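Local coordinates for glycoside hydrolase family protein (Novosphingobium sp. PP1Y, PDB 6Q2F) that probably hydrolyses alpha-L-rhamnosidic bonds, releasing rhamnose from glycosides, and binds a sodium ion, at residues L103-P108 with E477-M482; D112-A117 with L128-S133; A708-P713 with R1093-W1098; G1039-G1044 with K1081-G1086. All coordinates share one frame; numbering follows the deposited sequence.

Interactions 1 and 2 lie in the eight-stranded parallel beta/alpha barrel, with centres about 9 Å apart. They share helix 108-124 and its approach, and they touch: the Tyr479 hydroxyl reaches Ala131 O. Along the chain, interaction 2 falls between the two halves of interaction 1. Interaction 3 is about 28 Å from interaction 2, centre to centre. There the segment leading into helix 712-726 meets strand 1086-1095 of the C-terminal beta sandwich. Interaction 4 ties two loops of that sandwich, about 28 Å further between centres, and its segments come between those of interaction 3. The set thus runs from the barrel across a domain interface to the far end of the sandwich.

Interaction 1 of 4, residues L103-P108 with E477-M482; sequences LVYMTP and EHYIGM
In the beta/alpha barrel, the turn before helix 108-124 meets helix 469-487 through Tyr105 and Met106 on one side and Tyr479 and Met482 on the other. Both methionines are selenomethionines. The turn is a type II beta turn from Val104 to Thr107. Met106 takes its third position with a positive phi of 69°, and its side chain points at the helix. Met106 CE meets Met482 CE, methyl against methyl, at 3.8 Å, while the two side chains cross at about a right angle. Met482 has a bend at chi3, and Met482 CE also lies 3.6 Å from Tyr105 OH. Tyr105 reaches this far because its CG is anti to the backbone N (chi1 -179°), which extends the ring toward the helix. Within the turn, Met106 CG packs over one face of that ring, toward the rim.

The Tyr105 hydroxyl also sits at the edge of the Tyr479 ring, with OH 3.8 Å from Tyr479 CE1. A water joins the two phenols. It donates to Tyr479 OH at 2.7 Å and is hydrogen-bonded to Tyr105 OH at 2.9 Å. Tyr479 OH is bonded to Ala131 O as well, so two partners fix this phenol. Tyr105 OH has a further, weak bond to Tyr483 OH.

The turn is secured from within by Thr107, the N-cap residue of helix 108-124. Val104 O accepts from Thr107 N, and also from Thr107 OG1 at 2.6 Å, the hydroxyl lying in the carbonyl plane on a lone pair.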
loop_
_atom_site.group_PDB
_atom_site.type_symbol
_atom_site.label_atom_id
_atom_site.label_comp_id
_atom_site.label_asym_id
_atom_site.label_seq_id
_atom_site.Cartn_x
_atom_site.Cartn_y
_atom_site.Cartn_z
ATOM N N LEU A 103 -21.456 20.954 -10.116
ATOM C CA LEU A 103 -22.285 19.792 -10.395
ATOM C C LEU A 103 -22.278 18.905 -9.159
ATOM O O LEU A 103 -21.219 18.433 -8.742
ATOM C CB LEU A 103 -21.760 19.043 -11.621
ATOM C CG LEU A 103 -21.830 19.805 -12.951
ATOM C CD1 LEU A 103 -21.162 19.059 -14.085
ATOM C CD2 LEU A 103 -23.243 20.189 -13.310
ATOM N N VAL A 104 -23.454 18.695 -8.565
ATOM C CA VAL A 104 -23.565 17.945 -7.317
ATOM C C VAL A 104 -23.741 16.463 -7.632
ATOM O O VAL A 104 -24.610 16.078 -8.429
ATOM C CB VAL A 104 -24.721 18.483 -6.460
ATOM C CG1 VAL A 104 -24.925 17.618 -5.210
ATOM C CG2 VAL A 104 -24.413 19.934 -6.070
ATOM N N TYR A 105 -22.943 15.633 -6.967
ATOM C CA TYR A 105 -22.912 14.186 -7.165
ATOM C C TYR A 105 -24.304 13.569 -7.280
ATOM O O TYR A 105 -25.136 13.730 -6.386
ATOM C CB TYR A 105 -22.157 13.559 -5.993
ATOM C CG TYR A 105 -22.020 12.056 -6.078
ATOM C CD1 TYR A 105 -21.095 11.478 -6.927
ATOM C CD2 TYR A 105 -22.781 11.219 -5.278
ATOM C CE1 TYR A 105 -20.940 10.088 -6.999
ATOM C CE2 TYR A 105 -22.615 9.822 -5.326
ATOM C CZ TYR A 105 -21.705 9.288 -6.199
ATOM O OH TYR A 105 -21.559 7.937 -6.275
HETATM N N MSE A 106 -24.533 12.863 -8.388
HETATM C CA MSE A 106 -25.756 12.125 -8.702
HETATM C C MSE A 106 -27.010 12.964 -8.979
HETATM O O MSE A 106 -28.078 12.390 -9.094
HETATM C CB MSE A 106 -26.102 11.103 -7.593
HETATM C CG MSE A 106 -25.195 9.839 -7.626
HETATM SE SE MSE A 106 -25.368 8.751 -9.250
HETATM C CE MSE A 106 -23.623 7.822 -9.210
ATOM N N THR A 107 -26.895 14.291 -9.080
ATOM C CA THR A 107 -27.997 15.076 -9.616
ATOM C C THR A 107 -28.060 14.905 -11.133
ATOM O O THR A 107 -27.083 14.484 -11.757
ATOM C CB THR A 107 -27.841 16.557 -9.288
ATOM O OG1 THR A 107 -26.612 17.031 -9.842
ATOM C CG2 THR A 107 -27.871 16.788 -7.774
ATOM N N PRO A 108 -29.209 15.218 -11.750
ATOM C CA PRO A 108 -29.309 15.075 -13.215
ATOM C C PRO A 108 -28.135 15.644 -14.000
ATOM O O PRO A 108 -27.574 14.938 -14.844
ATOM C CB PRO A 108 -30.626 15.793 -13.522
ATOM C CG PRO A 108 -31.491 15.392 -12.315
ATOM C CD PRO A 108 -30.532 15.484 -11.145
ATOM N N GLU A 477 -24.279 -4.051 -5.221
ATOM C CA GLU A 477 -25.290 -4.137 -6.270
ATOM C C GLU A 477 -26.061 -2.831 -6.374
ATOM O O GLU A 477 -26.323 -2.343 -7.478
ATOM C CB GLU A 477 -26.240 -5.316 -6.025
ATOM C CG GLU A 477 -25.546 -6.670 -6.309
ATOM C CD GLU A 477 -26.444 -7.880 -6.097
ATOM O OE1 GLU A 477 -27.480 -7.758 -5.405
ATOM O OE2 GLU A 477 -26.093 -8.956 -6.632
ATOM N N HIS A 478 -26.399 -2.233 -5.233
ATOM C CA HIS A 478 -27.074 -0.944 -5.254
ATOM C C HIS A 478 -26.170 0.113 -5.870
ATOM O O HIS A 478 -26.607 0.908 -6.709
ATOM C CB HIS A 478 -27.477 -0.531 -3.839
ATOM C CG HIS A 478 -28.283 0.726 -3.801
ATOM N ND1 HIS A 478 -27.711 1.978 -3.705
ATOM C CD2 HIS A 478 -29.616 0.926 -3.897
ATOM C CE1 HIS A 478 -28.663 2.893 -3.725
ATOM N NE2 HIS A 478 -29.828 2.282 -3.838
ATOM N N TYR A 479 -24.895 0.125 -5.471
ATOM C CA TYR A 479 -23.983 1.153 -5.956
ATOM C C TYR A 479 -23.832 1.062 -7.464
ATOM O O TYR A 479 -23.911 2.072 -8.174
ATOM C CB TYR A 479 -22.633 0.991 -5.274
ATOM C CG TYR A 479 -21.582 1.980 -5.727
ATOM C CD1 TYR A 479 -21.690 3.328 -5.422
ATOM C CD2 TYR A 479 -20.462 1.556 -6.425
ATOM C CE1 TYR A 479 -20.704 4.234 -5.809
ATOM C CE2 TYR A 479 -19.465 2.450 -6.822
ATOM C CZ TYR A 479 -19.598 3.794 -6.511
ATOM O OH TYR A 479 -18.625 4.677 -6.906
ATOM N N ILE A 480 -23.625 -0.154 -7.973
ATOM C CA ILE A 480 -23.510 -0.351 -9.412
ATOM C C ILE A 480 -24.801 0.065 -10.114
ATOM O O ILE A 480 -24.768 0.677 -11.190
ATOM C CB ILE A 480 -23.121 -1.810 -9.696
ATOM C CG1 ILE A 480 -21.667 -2.025 -9.249
ATOM C CG2 ILE A 480 -23.307 -2.153 -11.183
ATOM C CD1 ILE A 480 -21.168 -3.457 -9.371
ATOM N N GLY A 481 -25.952 -0.222 -9.493
ATOM C CA GLY A 481 -27.224 0.261 -10.026
ATOM C C GLY A 481 -27.269 1.770 -10.211
ATOM O O GLY A 481 -27.830 2.263 -11.190
HETATM N N MSE A 482 -26.706 2.522 -9.277
HETATM C CA MSE A 482 -26.668 3.967 -9.416
HETATM C C MSE A 482 -25.889 4.389 -10.657
HETATM O O MSE A 482 -26.303 5.313 -11.354
HETATM C CB MSE A 482 -26.040 4.616 -8.173
HETATM C CG MSE A 482 -26.930 4.552 -6.923
HETATM SE SE MSE A 482 -25.899 4.800 -5.292
HETATM C CE MSE A 482 -24.653 6.184 -5.922
HETATM O O HOH W 1 -18.746 7.418 -6.860
#

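Interaction 2 of 4, residues D112-A117 with L128-S133; sequences DAFRFA and LAIAAS
Phe114 points from helix 108-124 at strand 127-131, and the far end of its ring meets Ile130 and Leu128. The Phe114 side chain crosses that of Ile130 at about a right angle and that of Leu128 at a slant. CZ does most of the touching. Phe114 CZ lies 3.5 Å from Ile130 CG2 and 4.1 Å from Leu128 CD2. Phe114 CE1 adds a second contact to Ile130 CG2 at 3.8 Å.

The torsions fit this meeting. Chi1 of -175° turns the Phe114 ring away from its own backbone N, and this carries CZ to the strand. On Ile130, CG1 takes the position between the backbone N and the carbonyl carbon (chi1 59°), while the CG2 branch meets the ring. Ala117, one turn further along the helix, faces Leu128, whose CD2 approaches Ala117 O.

All four residues are buried. The Phe114 ring also meets Tyr483 of helix 469-487 edge-to-face, and it packs on Val497 of the next barrel strand. The axes of the helix and strand segments stay 11.2 Å apart, and their directions differ by 141°. Strand 85-91, helix 108-124 and strand 127-131 form a beta-alpha-beta unit, and this apolar layer is typical of such units in a beta/alpha barrel.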
loop_
_atom_site.group_PDB
_atom_site.type_symbol
_atom_site.label_atom_id
_atom_site.label_comp_id
_atom_site.label_asym_id
_atom_site.label_seq_id
_atom_site.Cartn_x
_atom_site.Cartn_y
_atom_site.Cartn_z
ATOM N N ASP A 112 -25.599 13.385 -16.161
ATOM C CA ASP A 112 -25.405 13.583 -17.590
ATOM C C ASP A 112 -23.936 13.831 -17.914
ATOM O O ASP A 112 -23.433 13.348 -18.936
ATOM C CB ASP A 112 -26.270 14.740 -18.079
ATOM C CG ASP A 112 -26.385 14.771 -19.586
ATOM O OD1 ASP A 112 -26.731 13.712 -20.173
ATOM O OD2 ASP A 112 -26.111 15.821 -20.181
ATOM N N ALA A 113 -23.224 14.544 -17.044
ATOM C CA ALA A 113 -21.783 14.687 -17.233
ATOM C C ALA A 113 -21.087 13.331 -17.190
ATOM O O ALA A 113 -20.264 13.025 -18.053
ATOM C CB ALA A 113 -21.196 15.620 -16.175
ATOM N N PHE A 114 -21.412 12.499 -16.208
ATOM C CA PHE A 114 -20.744 11.208 -16.113
ATOM C C PHE A 114 -21.099 10.322 -17.297
ATOM O O PHE A 114 -20.230 9.623 -17.838
ATOM C CB PHE A 114 -21.073 10.480 -14.801
ATOM C CG PHE A 114 -20.284 9.212 -14.647
ATOM C CD1 PHE A 114 -19.011 9.250 -14.104
ATOM C CD2 PHE A 114 -20.772 8.002 -15.119
ATOM C CE1 PHE A 114 -18.243 8.092 -14.000
ATOM C CE2 PHE A 114 -20.011 6.835 -15.010
ATOM C CZ PHE A 114 -18.745 6.886 -14.452
ATOM N N ARG A 115 -22.372 10.316 -17.690
ATOM C CA ARG A 115 -22.775 9.584 -18.884
ATOM C C ARG A 115 -21.954 10.021 -20.088
ATOM O O ARG A 115 -21.517 9.194 -20.893
ATOM C CB ARG A 115 -24.268 9.795 -19.158
ATOM C CG ARG A 115 -24.728 9.181 -20.476
ATOM C CD ARG A 115 -26.242 9.200 -20.626
ATOM N NE ARG A 115 -26.890 8.473 -19.543
ATOM C CZ ARG A 115 -28.182 8.157 -19.513
ATOM N NH1 ARG A 115 -28.977 8.497 -20.517
ATOM N NH2 ARG A 115 -28.672 7.494 -18.477
ATOM N N PHE A 116 -21.753 11.327 -20.228
ATOM C CA PHE A 116 -20.928 11.841 -21.308
ATOM C C PHE A 116 -19.501 11.334 -21.201
ATOM O O PHE A 116 -18.905 10.945 -22.206
ATOM C CB PHE A 116 -20.943 13.360 -21.282
ATOM C CG PHE A 116 -20.185 13.978 -22.411
ATOM C CD1 PHE A 116 -20.731 13.995 -23.685
ATOM C CD2 PHE A 116 -18.936 14.541 -22.205
ATOM C CE1 PHE A 116 -20.042 14.589 -24.746
ATOM C CE2 PHE A 116 -18.237 15.130 -23.261
ATOM C CZ PHE A 116 -18.792 15.144 -24.532
ATOM N N ALA A 117 -18.932 11.344 -19.994
ATOM C CA ALA A 117 -17.600 10.781 -19.798
ATOM C C ALA A 117 -17.556 9.332 -20.236
ATOM O O ALA A 117 -16.592 8.893 -20.872
ATOM C CB ALA A 117 -17.173 10.882 -18.329
ATOM N N LEU A 128 -12.468 3.071 -18.671
ATOM C CA LEU A 128 -12.955 3.939 -17.604
ATOM C C LEU A 128 -13.238 3.112 -16.357
ATOM O O LEU A 128 -13.925 2.088 -16.430
ATOM C CB LEU A 128 -14.211 4.691 -18.046
ATOM C CG LEU A 128 -14.935 5.481 -16.954
ATOM C CD1 LEU A 128 -14.010 6.525 -16.331
ATOM C CD2 LEU A 128 -16.180 6.162 -17.517
ATOM N N ALA A 129 -12.703 3.552 -15.221
ATOM C CA ALA A 129 -12.977 2.941 -13.932
ATOM C C ALA A 129 -13.613 3.947 -12.979
ATOM O O ALA A 129 -13.443 5.164 -13.110
ATOM C CB ALA A 129 -11.688 2.390 -13.292
ATOM N N ILE A 130 -14.350 3.415 -12.008
ATOM C CA ILE A 130 -14.892 4.198 -10.905
ATOM C C ILE A 130 -14.434 3.571 -9.604
ATOM O O ILE A 130 -14.079 2.396 -9.549
ATOM C CB ILE A 130 -16.429 4.276 -10.944
ATOM C CG1 ILE A 130 -17.023 2.853 -10.878
ATOM C CG2 ILE A 130 -16.860 4.996 -12.191
ATOM C CD1 ILE A 130 -18.561 2.846 -10.741
ATOM N N ALA A 131 -14.440 4.378 -8.548
ATOM C CA ALA A 131 -14.170 3.850 -7.223
ATOM C C ALA A 131 -15.388 3.078 -6.718
ATOM O O ALA A 131 -16.499 3.216 -7.237
ATOM C CB ALA A 131 -13.834 4.978 -6.252
ATOM N N ALA A 132 -15.166 2.264 -5.684
ATOM C CA ALA A 132 -16.211 1.400 -5.135
ATOM C C ALA A 132 -17.129 2.122 -4.147
ATOM O O ALA A 132 -17.937 1.472 -3.487
ATOM C CB ALA A 132 -15.575 0.164 -4.479
ATOM N N SER A 133 -17.033 3.443 -4.032
ATOM C CA SER A 133 -17.891 4.207 -3.137
ATOM C C SER A 133 -17.893 5.654 -3.607
ATOM O O SER A 133 -16.956 6.089 -4.279
ATOM C CB SER A 133 -17.399 4.131 -1.681
ATOM O OG SER A 133 -16.256 4.975 -1.516
#

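Interaction 3 of 4, residues A708-P713 with R1093-W1098; sequences AEMARP and RVANTW
Met710, a selenomethionine, reaches from the segment leading into helix 712-726, which follows the last barrel strand, to Arg1093 and Ala1095 on strand 1086-1095. Its CB points at the strand. Met710 CG is anti to the carbonyl carbon (chi1 -75°) and comes 3.8 Å from Arg1093 NH2. The selenium follows. Met710 SE lies over one face of the Arg1093 guanidinium, 3.7 Å above the plane and offset toward the rim. Met710 SE is also 3.9 Å from Ala1095 CB. At chi3 (47°) the chain bends, and the end methyl turns to the strand backbone. Met710 CE stops 3.2 Å from Arg1093 O, and it also touches Ala1095 CB. One side chain is thus held between a guanidinium, a carbonyl oxygen and an alanine methyl.

The guanidinium is fixed at its nitrogens. Arg1093 NH2 gives a hydrogen bond of 3.0 Å to a water, and this water donates to Glu709 O at 2.8 Å. Arg1093 NH1 bonds Gln1059 OE1 on the adjacent strand. A leucine in place of Arg1093 would probably uncover one side of the selenium and leave the water and Gln1059 OE1 without their donor.

Glu709 pairs with Arg80 of barrel helix 68-81, so the loop is tied to the barrel too. Met710 also packs on Ile1028 and Leu1057, both on strands flanking strand 1086-1095. The arrangement is a domain interface, where the segment entering helix 712-726 packs on a sheet of the C-terminal galactose-binding-like beta sandwich.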
loop_
_atom_site.group_PDB
_atom_site.type_symbol
_atom_site.label_atom_id
_atom_site.label_comp_id
_atom_site.label_asym_id
_atom_site.label_seq_id
_atom_site.Cartn_x
_atom_site.Cartn_y
_atom_site.Cartn_z
ATOM N N ALA A 708 2.294 19.509 -21.130
ATOM C CA ALA A 708 1.274 18.496 -21.385
ATOM C C ALA A 708 1.221 18.102 -22.854
ATOM O O ALA A 708 1.038 16.923 -23.181
ATOM C CB ALA A 708 -0.089 18.997 -20.932
ATOM N N GLU A 709 1.363 19.065 -23.766
ATOM C CA GLU A 709 1.309 18.684 -25.170
ATOM C C GLU A 709 2.611 18.060 -25.653
ATOM O O GLU A 709 2.722 17.722 -26.833
ATOM C CB GLU A 709 0.937 19.882 -26.034
ATOM C CG GLU A 709 -0.469 20.406 -25.732
ATOM C CD GLU A 709 -1.541 19.330 -25.875
ATOM O OE1 GLU A 709 -2.568 19.415 -25.149
ATOM O OE2 GLU A 709 -1.366 18.406 -26.695
HETATM N N MSE A 710 3.586 17.881 -24.777
HETATM C CA MSE A 710 4.783 17.145 -25.150
HETATM C C MSE A 710 5.013 15.922 -24.266
HETATM O O MSE A 710 6.133 15.462 -24.126
HETATM C CB MSE A 710 6.001 18.070 -25.122
HETATM C CG MSE A 710 6.045 19.021 -26.324
HETATM SE SE MSE A 710 7.497 20.353 -26.232
HETATM C CE MSE A 710 8.954 19.123 -25.718
ATOM N N ALA A 711 3.940 15.376 -23.675
ATOM C CA ALA A 711 4.077 14.242 -22.763
ATOM C C ALA A 711 4.021 12.889 -23.454
ATOM O O ALA A 711 4.269 11.870 -22.800
ATOM C CB ALA A 711 2.991 14.299 -21.685
ATOM N N ARG A 712 3.681 12.840 -24.735
ATOM C CA ARG A 712 3.540 11.555 -25.419
ATOM C C ARG A 712 4.804 10.699 -25.351
ATOM O O ARG A 712 4.674 9.496 -25.070
ATOM C CB ARG A 712 3.103 11.795 -26.879
ATOM C CG ARG A 712 3.014 10.540 -27.773
ATOM C CD ARG A 712 1.925 9.622 -27.296
ATOM N NE ARG A 712 1.730 8.458 -28.160
ATOM C CZ ARG A 712 0.624 8.209 -28.853
ATOM N NH1 ARG A 712 -0.417 9.040 -28.784
ATOM N NH2 ARG A 712 0.556 7.113 -29.595
ATOM N N PRO A 713 6.025 11.223 -25.582
ATOM C CA PRO A 713 7.212 10.358 -25.457
ATOM C C PRO A 713 7.377 9.780 -24.066
ATOM O O PRO A 713 7.761 8.618 -23.937
ATOM C CB PRO A 713 8.380 11.290 -25.827
ATOM C CG PRO A 713 7.750 12.335 -26.709
ATOM C CD PRO A 713 6.388 12.566 -26.058
ATOM N N ARG A 1093 11.844 22.354 -29.671
ATOM C CA ARG A 1093 10.763 22.852 -28.841
ATOM C C ARG A 1093 11.039 22.384 -27.420
ATOM O O ARG A 1093 10.961 21.178 -27.129
ATOM C CB ARG A 1093 9.420 22.363 -29.372
ATOM C CG ARG A 1093 8.988 23.108 -30.639
ATOM C CD ARG A 1093 7.850 22.419 -31.382
ATOM N NE ARG A 1093 6.648 22.283 -30.564
ATOM C CZ ARG A 1093 6.221 21.135 -30.045
ATOM N NH1 ARG A 1093 6.895 20.001 -30.254
ATOM N NH2 ARG A 1093 5.117 21.122 -29.319
ATOM N N VAL A 1094 11.433 23.317 -26.552
ATOM C CA VAL A 1094 11.765 23.005 -25.166
ATOM C C VAL A 1094 10.595 23.390 -24.278
ATOM O O VAL A 1094 10.117 24.531 -24.323
ATOM C CB VAL A 1094 13.037 23.718 -24.692
ATOM C CG1 VAL A 1094 13.324 23.306 -23.251
ATOM C CG2 VAL A 1094 14.210 23.384 -25.604
ATOM N N ALA A 1095 10.148 22.441 -23.466
ATOM C CA ALA A 1095 9.118 22.653 -22.464
ATOM C C ALA A 1095 9.751 22.588 -21.080
ATOM O O ALA A 1095 10.642 21.761 -20.836
ATOM C CB ALA A 1095 8.019 21.586 -22.575
ATOM N N ASN A 1096 9.291 23.446 -20.172
ATOM C CA ASN A 1096 9.698 23.383 -18.773
ATOM C C ASN A 1096 8.443 23.206 -17.916
ATOM O O ASN A 1096 7.356 22.953 -18.437
ATOM C CB ASN A 1096 10.494 24.626 -18.382
ATOM C CG ASN A 1096 9.695 25.900 -18.556
ATOM O OD1 ASN A 1096 8.668 25.908 -19.241
ATOM N ND2 ASN A 1096 10.170 26.991 -17.951
ATOM N N THR A 1097 8.600 23.336 -16.599
ATOM C CA THR A 1097 7.485 23.233 -15.665
ATOM C C THR A 1097 6.847 24.606 -15.431
ATOM O O THR A 1097 7.369 25.647 -15.835
ATOM C CB THR A 1097 7.937 22.664 -14.321
ATOM O OG1 THR A 1097 8.847 23.585 -13.702
ATOM C CG2 THR A 1097 8.604 21.283 -14.483
ATOM N N TRP A 1098 5.699 24.593 -14.746
ATOM C CA TRP A 1098 5.026 25.828 -14.350
ATOM C C TRP A 1098 5.725 26.570 -13.227
ATOM O O TRP A 1098 5.265 27.663 -12.875
ATOM C CB TRP A 1098 3.597 25.540 -13.886
ATOM C CG TRP A 1098 2.614 25.485 -14.985
ATOM C CD1 TRP A 1098 1.945 24.369 -15.447
ATOM C CD2 TRP A 1098 2.174 26.584 -15.788
ATOM N NE1 TRP A 1098 1.107 24.728 -16.485
ATOM C CE2 TRP A 1098 1.224 26.080 -16.706
ATOM C CE3 TRP A 1098 2.474 27.956 -15.807
ATOM C CZ2 TRP A 1098 0.587 26.898 -17.651
ATOM C CZ3 TRP A 1098 1.830 28.769 -16.741
ATOM C CH2 TRP A 1098 0.901 28.236 -17.650
HETATM O O HOH W 2 3.338 18.768 -29.368
#

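Interaction 4 of 4, residues G1039-G1044 with K1081-G1086; sequences GKYGEG and KAVRKG
Gly1039 and Lys1085 bring the two segments closest, with CA atoms 6.6 Å apart, in loops at one end of the galactose-binding-like beta sandwich. The 1039-1044 loop leaves strand 1028-1037 in an extended form. It then bends sharply in an inverse gamma turn centred on Glu1043, where Gly1044 N bonds Gly1042 O. Gly1042 has a positive phi of 97°. The 1081-1086 loop runs into strand 1086-1095, whose first residue pairs with Val1037.

Tyr1041 and Val1083 make the apolar contact. Their side chains cross obliquely, with Tyr1041 CD2 3.9 Å from Val1083 CG2. With CG1 anti to the carbonyl carbon (chi1 -65°), Val1083 CG2 is left between the backbone N and that carbon, where it meets the ring. Both residues pack on Leu1047. Val1083 also touches Phe1035 and Val1062 of the other sheet, so it bridges the two sheets at this end. The Tyr1041 hydroxyl lies near Gly1039, where a CB would clash with it.

Lys1085 meets Gly1039 with its aliphatic carbons. Bent at chi2 (69°), it runs alongside the Gly1039 backbone. Lys1085 CD lies 3.4 Å from Gly1039 O, and Lys1085 CE 3.6 Å from Gly1039 N.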
loop_
_atom_site.group_PDB
_atom_site.type_symbol
_atom_site.label_atom_id
_atom_site.label_comp_id
_atom_site.label_asym_id
_atom_site.label_seq_id
_atom_site.Cartn_x
_atom_site.Cartn_y
_atom_site.Cartn_z
ATOM N N GLY A 1039 28.564 15.146 -44.480
ATOM C CA GLY A 1039 28.768 13.712 -44.407
ATOM C C GLY A 1039 27.533 13.006 -44.914
ATOM O O GLY A 1039 26.474 13.610 -45.099
ATOM N N LYS A 1040 27.700 11.711 -45.167
ATOM C CA LYS A 1040 26.583 10.817 -45.437
ATOM C C LYS A 1040 26.379 9.970 -44.190
ATOM O O LYS A 1040 27.349 9.504 -43.583
ATOM C CB LYS A 1040 26.840 9.949 -46.680
ATOM C CG LYS A 1040 27.639 8.657 -46.449
ATOM C CD LYS A 1040 28.571 8.296 -47.621
ATOM C CE LYS A 1040 27.803 7.806 -48.851
ATOM N NZ LYS A 1040 26.999 6.566 -48.588
ATOM N N TYR A 1041 25.128 9.808 -43.783
ATOM C CA TYR A 1041 24.826 9.151 -42.524
ATOM C C TYR A 1041 23.720 8.131 -42.724
ATOM O O TYR A 1041 23.028 8.123 -43.745
ATOM C CB TYR A 1041 24.443 10.179 -41.457
ATOM C CG TYR A 1041 25.578 11.123 -41.138
ATOM C CD1 TYR A 1041 26.613 10.727 -40.309
ATOM C CD2 TYR A 1041 25.626 12.395 -41.686
ATOM C CE1 TYR A 1041 27.652 11.575 -40.021
ATOM C CE2 TYR A 1041 26.668 13.252 -41.403
ATOM C CZ TYR A 1041 27.676 12.834 -40.570
ATOM O OH TYR A 1041 28.716 13.672 -40.274
ATOM N N GLY A 1042 23.560 7.272 -41.716
ATOM C CA GLY A 1042 22.652 6.147 -41.786
ATOM C C GLY A 1042 23.371 4.869 -42.176
ATOM O O GLY A 1042 23.400 3.893 -41.417
ATOM N N GLU A 1043 23.982 4.884 -43.358
ATOM C CA GLU A 1043 24.618 3.702 -43.925
ATOM C C GLU A 1043 25.900 3.309 -43.198
ATOM O O GLU A 1043 26.978 3.301 -43.803
ATOM C CB GLU A 1043 24.918 3.935 -45.408
ATOM C CG GLU A 1043 23.785 3.550 -46.348
ATOM C CD GLU A 1043 24.054 2.244 -47.090
ATOM O OE1 GLU A 1043 25.111 1.617 -46.845
ATOM O OE2 GLU A 1043 23.205 1.851 -47.922
ATOM N N GLY A 1044 25.798 2.962 -41.911
ATOM C CA GLY A 1044 26.934 2.479 -41.149
ATOM C C GLY A 1044 27.635 3.524 -40.305
ATOM O O GLY A 1044 28.519 3.167 -39.514
ATOM N N LYS A 1081 19.598 10.154 -40.084
ATOM C CA LYS A 1081 18.663 9.880 -41.169
ATOM C C LYS A 1081 17.922 11.115 -41.639
ATOM O O LYS A 1081 17.453 11.147 -42.784
ATOM C CB LYS A 1081 17.639 8.817 -40.730
ATOM C CG LYS A 1081 18.246 7.405 -40.666
ATOM C CD LYS A 1081 17.263 6.381 -40.111
ATOM C CE LYS A 1081 17.910 5.001 -40.004
ATOM N NZ LYS A 1081 16.949 3.962 -39.531
ATOM N N ALA A 1082 17.806 12.131 -40.793
ATOM C CA ALA A 1082 17.039 13.311 -41.147
ATOM C C ALA A 1082 17.877 14.423 -41.767
ATOM O O ALA A 1082 17.303 15.343 -42.354
ATOM C CB ALA A 1082 16.314 13.849 -39.914
ATOM N N VAL A 1083 19.206 14.378 -41.645
ATOM C CA VAL A 1083 20.031 15.470 -42.163
ATOM C C VAL A 1083 20.226 15.317 -43.667
ATOM O O VAL A 1083 20.056 14.240 -44.253
ATOM C CB VAL A 1083 21.397 15.561 -41.454
ATOM C CG1 VAL A 1083 21.248 15.908 -39.987
ATOM C CG2 VAL A 1083 22.186 14.258 -41.646
ATOM N N ARG A 1084 20.635 16.414 -44.286
ATOM C CA ARG A 1084 20.974 16.458 -45.695
ATOM C C ARG A 1084 22.350 17.087 -45.838
ATOM O O ARG A 1084 22.828 17.792 -44.943
ATOM C CB ARG A 1084 19.947 17.276 -46.481
ATOM C CG ARG A 1084 19.925 18.700 -46.040
ATOM C CD ARG A 1084 18.648 19.438 -46.463
ATOM N NE ARG A 1084 18.335 19.211 -47.869
ATOM C CZ ARG A 1084 17.394 19.862 -48.547
ATOM N NH1 ARG A 1084 16.661 20.800 -47.959
ATOM N NH2 ARG A 1084 17.182 19.570 -49.819
ATOM N N LYS A 1085 22.947 16.896 -46.993
ATOM C CA LYS A 1085 24.221 17.487 -47.292
ATOM C C LYS A 1085 24.064 19.004 -47.354
ATOM O O LYS A 1085 23.191 19.494 -47.986
ATOM C CB LYS A 1085 24.648 16.971 -48.650
ATOM C CG LYS A 1085 26.115 16.692 -48.776
ATOM C CD LYS A 1085 26.521 15.509 -47.946
ATOM C CE LYS A 1085 28.003 15.290 -48.058
ATOM N NZ LYS A 1085 28.419 15.138 -49.470
ATOM N N GLY A 1086 24.926 19.743 -46.709
ATOM C CA GLY A 1086 24.833 21.195 -46.740
ATOM C C GLY A 1086 24.054 21.793 -45.586
ATOM O O GLY A 1086 24.149 21.320 -44.452
#